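Local coordinates for protein ORF10 (Moritella marina, PDB 6RIW) that forms the ketosynthase-chain length factor part of a polyunsaturated fatty acid synthase, probably condensing acyl units carried on acyl carrier protein, at residues Val595-Thr598 with Thr599-Glu602; Asn775-Ala778 with Ile779-Ala783. One frame throughout, in Å; residues are numbered along the deposited sequence.

Contact 1. Residues Val595-Thr598 with Thr599-Glu602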
# COMPACT_ATOMS: atom_id res chain seq x y z
N VAL A 595 -17.54 4.60 -13.79
CA VAL A 595 -18.35 5.62 -13.13
C VAL A 595 -18.35 6.92 -13.93
O VAL A 595 -19.39 7.59 -14.08
CB VAL A 595 -17.85 5.83 -11.69
CG1 VAL A 595 -18.38 7.12 -11.13
CG2 VAL A 595 -18.24 4.62 -10.82
N ASN A 596 -17.20 7.28 -14.49
CA ASN A 596 -17.04 8.58 -15.13
C ASN A 596 -17.82 8.68 -16.44
O ASN A 596 -18.06 9.80 -16.93
CB ASN A 596 -15.56 8.85 -15.36
CG ASN A 596 -15.19 10.30 -15.21
OD1 ASN A 596 -14.23 10.64 -14.51
ND2 ASN A 596 -15.91 11.19 -15.93
N LEU A 597 -18.27 7.55 -16.99
CA LEU A 597 -19.04 7.62 -18.23
C LEU A 597 -20.35 8.39 -18.04
O LEU A 597 -20.93 8.82 -19.04
CB LEU A 597 -19.31 6.21 -18.77
CG LEU A 597 -18.04 5.51 -19.29
CD1 LEU A 597 -18.35 4.03 -19.62
CD2 LEU A 597 -17.53 6.22 -20.51
N THR A 598 -20.82 8.56 -16.80
CA THR A 598 -21.95 9.44 -16.49
C THR A 598 -21.84 10.80 -17.18
O THR A 598 -22.74 11.23 -17.91
CB THR A 598 -22.05 9.66 -14.97
OG1 THR A 598 -22.46 8.44 -14.34
CG2 THR A 598 -23.07 10.75 -14.64
N THR A 599 -20.75 11.51 -16.95
CA THR A 599 -20.61 12.82 -17.57
C THR A 599 -19.97 12.73 -18.93
O THR A 599 -20.22 13.60 -19.78
CB THR A 599 -19.82 13.77 -16.66
OG1 THR A 599 -18.60 13.14 -16.24
CG2 THR A 599 -20.65 14.15 -15.44
N GLN A 600 -19.15 11.70 -19.18
CA GLN A 600 -18.58 11.57 -20.52
C GLN A 600 -19.66 11.37 -21.57
O GLN A 600 -19.60 11.99 -22.65
CB GLN A 600 -17.59 10.41 -20.57
CG GLN A 600 -16.31 10.72 -19.85
CD GLN A 600 -15.45 9.50 -19.76
OE1 GLN A 600 -15.51 8.78 -18.76
NE2 GLN A 600 -14.68 9.23 -20.82
N ILE A 601 -20.65 10.52 -21.30
CA ILE A 601 -21.70 10.27 -22.29
C ILE A 601 -22.64 11.47 -22.38
O ILE A 601 -23.05 11.87 -23.47
CB ILE A 601 -22.48 8.98 -21.96
CG1 ILE A 601 -21.56 7.75 -21.98
CG2 ILE A 601 -23.63 8.79 -22.95
CD1 ILE A 601 -21.17 7.30 -23.34
N GLU A 602 -22.99 12.06 -21.24
CA GLU A 602 -23.83 13.26 -21.28
C GLU A 602 -23.18 14.35 -22.13
O GLU A 602 -23.82 14.93 -23.01
CB GLU A 602 -24.12 13.76 -19.87
CG GLU A 602 -25.01 15.00 -19.86
CD GLU A 602 -25.31 15.52 -18.46
OE1 GLU A 602 -24.39 15.58 -17.61
OE2 GLU A 602 -26.48 15.89 -18.22
O HOH W 1 -16.37 13.84 -17.82
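Asn596 and Gln600 are joined by the backbone near the start of helix 597-608: Gln600 N donates to Asn596 O over 3.1 Å. The same oxygen takes a weak bond from Thr599 N, so it has one good donor and one weak one. One step on, Ile601 N reaches Leu597 O at 2.8 Å, whereas Glu602 N to Thr598 O is weak at 3.4 Å.

Among the side chains, the Gln600 amide lies back along the turn. With CG anti to its own carbonyl carbon (chi1 -73°) and an extended chain beyond, it crosses Asn596 at about a right angle, OE1 coming within 3.4 Å of Asn596 CB and the two amide planes standing 85° apart. Leu597 CD2 approaches that OE1 to 3.7 Å, an apolar cover for the glutamine end. Asn596 also turns its ND2 to Thr599: the two share a water, 2.8 Å from Thr599 OG1 and weakly bound to ND2. Leu597 and Ile601, four residues apart, form the apolar side, with CB of the first 4.2 Å from CG1 of the second; both pack against helix 614-628 and helix 129-148.

Gln600 NE2 bonds to Thr156 O, Thr599 OG1 to Tyr48 OH, and Glu602 forms a salt bridge to Lys47, all three partners lying in the ketosynthase sequence, while this helix belongs to the second, chain-length-factor-like one. Within their own unit, Asn596 OD1 is held by Arg592 and Thr598 OG1 bonds to Lys625. Leucine and isoleucine suit the apolar side, and glutamine is long enough to carry its buried amide across the joint; the contact thus joins the two units by hydrogen bonds and a salt bridge as well as by apolar packing.

Contact 2. Residues Asn775-Ala778 with Ile779-Ala783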
# COMPACT_ATOMS: atom_id res chain seq x y z
N ASN A 775 23.46 0.55 -9.91
CA ASN A 775 24.55 0.22 -10.83
C ASN A 775 25.37 -0.95 -10.31
O ASN A 775 25.08 -1.54 -9.27
CB ASN A 775 25.42 1.44 -11.09
CG ASN A 775 26.02 2.03 -9.82
OD1 ASN A 775 25.96 1.42 -8.76
ND2 ASN A 775 26.60 3.21 -9.94
N ALA A 776 26.41 -1.32 -11.07
CA ALA A 776 27.25 -2.45 -10.70
C ALA A 776 27.90 -2.23 -9.34
O ALA A 776 28.10 -3.19 -8.58
CB ALA A 776 28.31 -2.70 -11.77
N LYS A 777 28.27 -0.99 -9.04
CA LYS A 777 28.90 -0.69 -7.76
C LYS A 777 27.95 -0.99 -6.61
O LYS A 777 28.35 -1.60 -5.61
CB LYS A 777 29.33 0.77 -7.74
CG LYS A 777 30.05 1.19 -6.47
CD LYS A 777 31.44 0.54 -6.41
CE LYS A 777 32.26 1.08 -5.22
NZ LYS A 777 33.11 0.04 -4.59
N ALA A 778 26.69 -0.56 -6.75
CA ALA A 778 25.68 -0.84 -5.72
C ALA A 778 25.50 -2.34 -5.53
O ALA A 778 25.35 -2.81 -4.40
CB ALA A 778 24.34 -0.19 -6.09
N ILE A 779 25.52 -3.11 -6.62
CA ILE A 779 25.42 -4.57 -6.50
C ILE A 779 26.58 -5.12 -5.67
O ILE A 779 26.38 -5.95 -4.77
CB ILE A 779 25.38 -5.21 -7.90
CG1 ILE A 779 24.09 -4.78 -8.62
CG2 ILE A 779 25.43 -6.71 -7.78
CD1 ILE A 779 23.99 -5.26 -10.04
N THR A 780 27.81 -4.71 -5.98
CA THR A 780 28.94 -5.27 -5.25
C THR A 780 28.91 -4.85 -3.78
O THR A 780 29.29 -5.65 -2.91
CB THR A 780 30.27 -4.87 -5.91
OG1 THR A 780 30.46 -3.46 -5.78
CG2 THR A 780 30.24 -5.21 -7.36
N ILE A 781 28.43 -3.64 -3.49
CA ILE A 781 28.36 -3.19 -2.10
C ILE A 781 27.34 -4.01 -1.32
O ILE A 781 27.61 -4.45 -0.19
CB ILE A 781 28.03 -1.69 -2.03
CG1 ILE A 781 29.24 -0.85 -2.45
CG2 ILE A 781 27.56 -1.33 -0.62
CD1 ILE A 781 28.93 0.62 -2.62
N ALA A 782 26.16 -4.20 -1.91
CA ALA A 782 25.14 -5.02 -1.26
C ALA A 782 25.59 -6.46 -1.13
O ALA A 782 25.34 -7.10 -0.10
CB ALA A 782 23.82 -4.93 -2.04
N ALA A 783 26.24 -7.00 -2.17
CA ALA A 783 26.71 -8.38 -2.09
C ALA A 783 27.74 -8.56 -0.97
O ALA A 783 27.71 -9.55 -0.23
CB ALA A 783 27.29 -8.80 -3.43
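Lys777 and Thr780 meet through a side-chain-to-backbone bond, the one in which the hydroxyl of the threonine turns back on the chain: OG1 donates to Lys777 O at 2.8 Å. It can do so because chi1 of 67° sets OG1 between the backbone N and the carbonyl carbon, facing the preceding turn, and it comes in well off the line of the carbonyl, at a C=O...OG1 angle of 121°. Lys777 O also receives Ile781 N at 2.9 Å, so two donors grip this one oxygen. A valine in place of Thr780 would probably leave Lys777 O with the amide of Ile781 as its one remaining donor of the two.

The other polar bonds belong to the helix itself. Asn775 is the N-cap, its OD1 accepting from Ala778 N over 2.9 Å, a role asparagine's short amide suits; its backbone O takes Ile779 N. Further on, Thr780 N bonds to Ala776 O and Ala782 N to Ala778 O, each at 3.0 Å.

This is the opening of helix 776-790, which follows strand 763-772 in the C-terminal half of the second thiolase-like unit. Its inner face lies on strand 876-884 and helix 808-821: Ile779 meets Cys877 and Ala817, while alanine's single methyl lets Ala782 and Ala783 sit close to His879.

Apolar contacts between the segments are modest. The aliphatic part of Lys777 runs obliquely past Ile781, CG to CD1 at 4.0 Å, on the exposed side, where a long charged residue is at home. Thr780 CG2 rests close to Ala776 O at 3.2 Å, and Ile779 CG1 lies 3.4 Å from Asn775 O.

Both contacts lie near the N-terminal ends of helices within the second ketosynthase-like unit, yet they stand on opposite sides of the chain's centre, with centres about 50 Å apart and no touch between them. Contact 1 is the more buried, with no exposed residue among those that touch; several of its polar side chains (Gln600, Thr599, Glu602) reach partners in the ketosynthase unit, others in their own. Contact 2 belongs to a surface helix of its own unit: its inner face is alanine and isoleucine laid on strands and a helix, and its outer face is open. Its side-chain hydrogen bonds, a cap and a hydroxyl-to-carbonyl bond, stay within the helix.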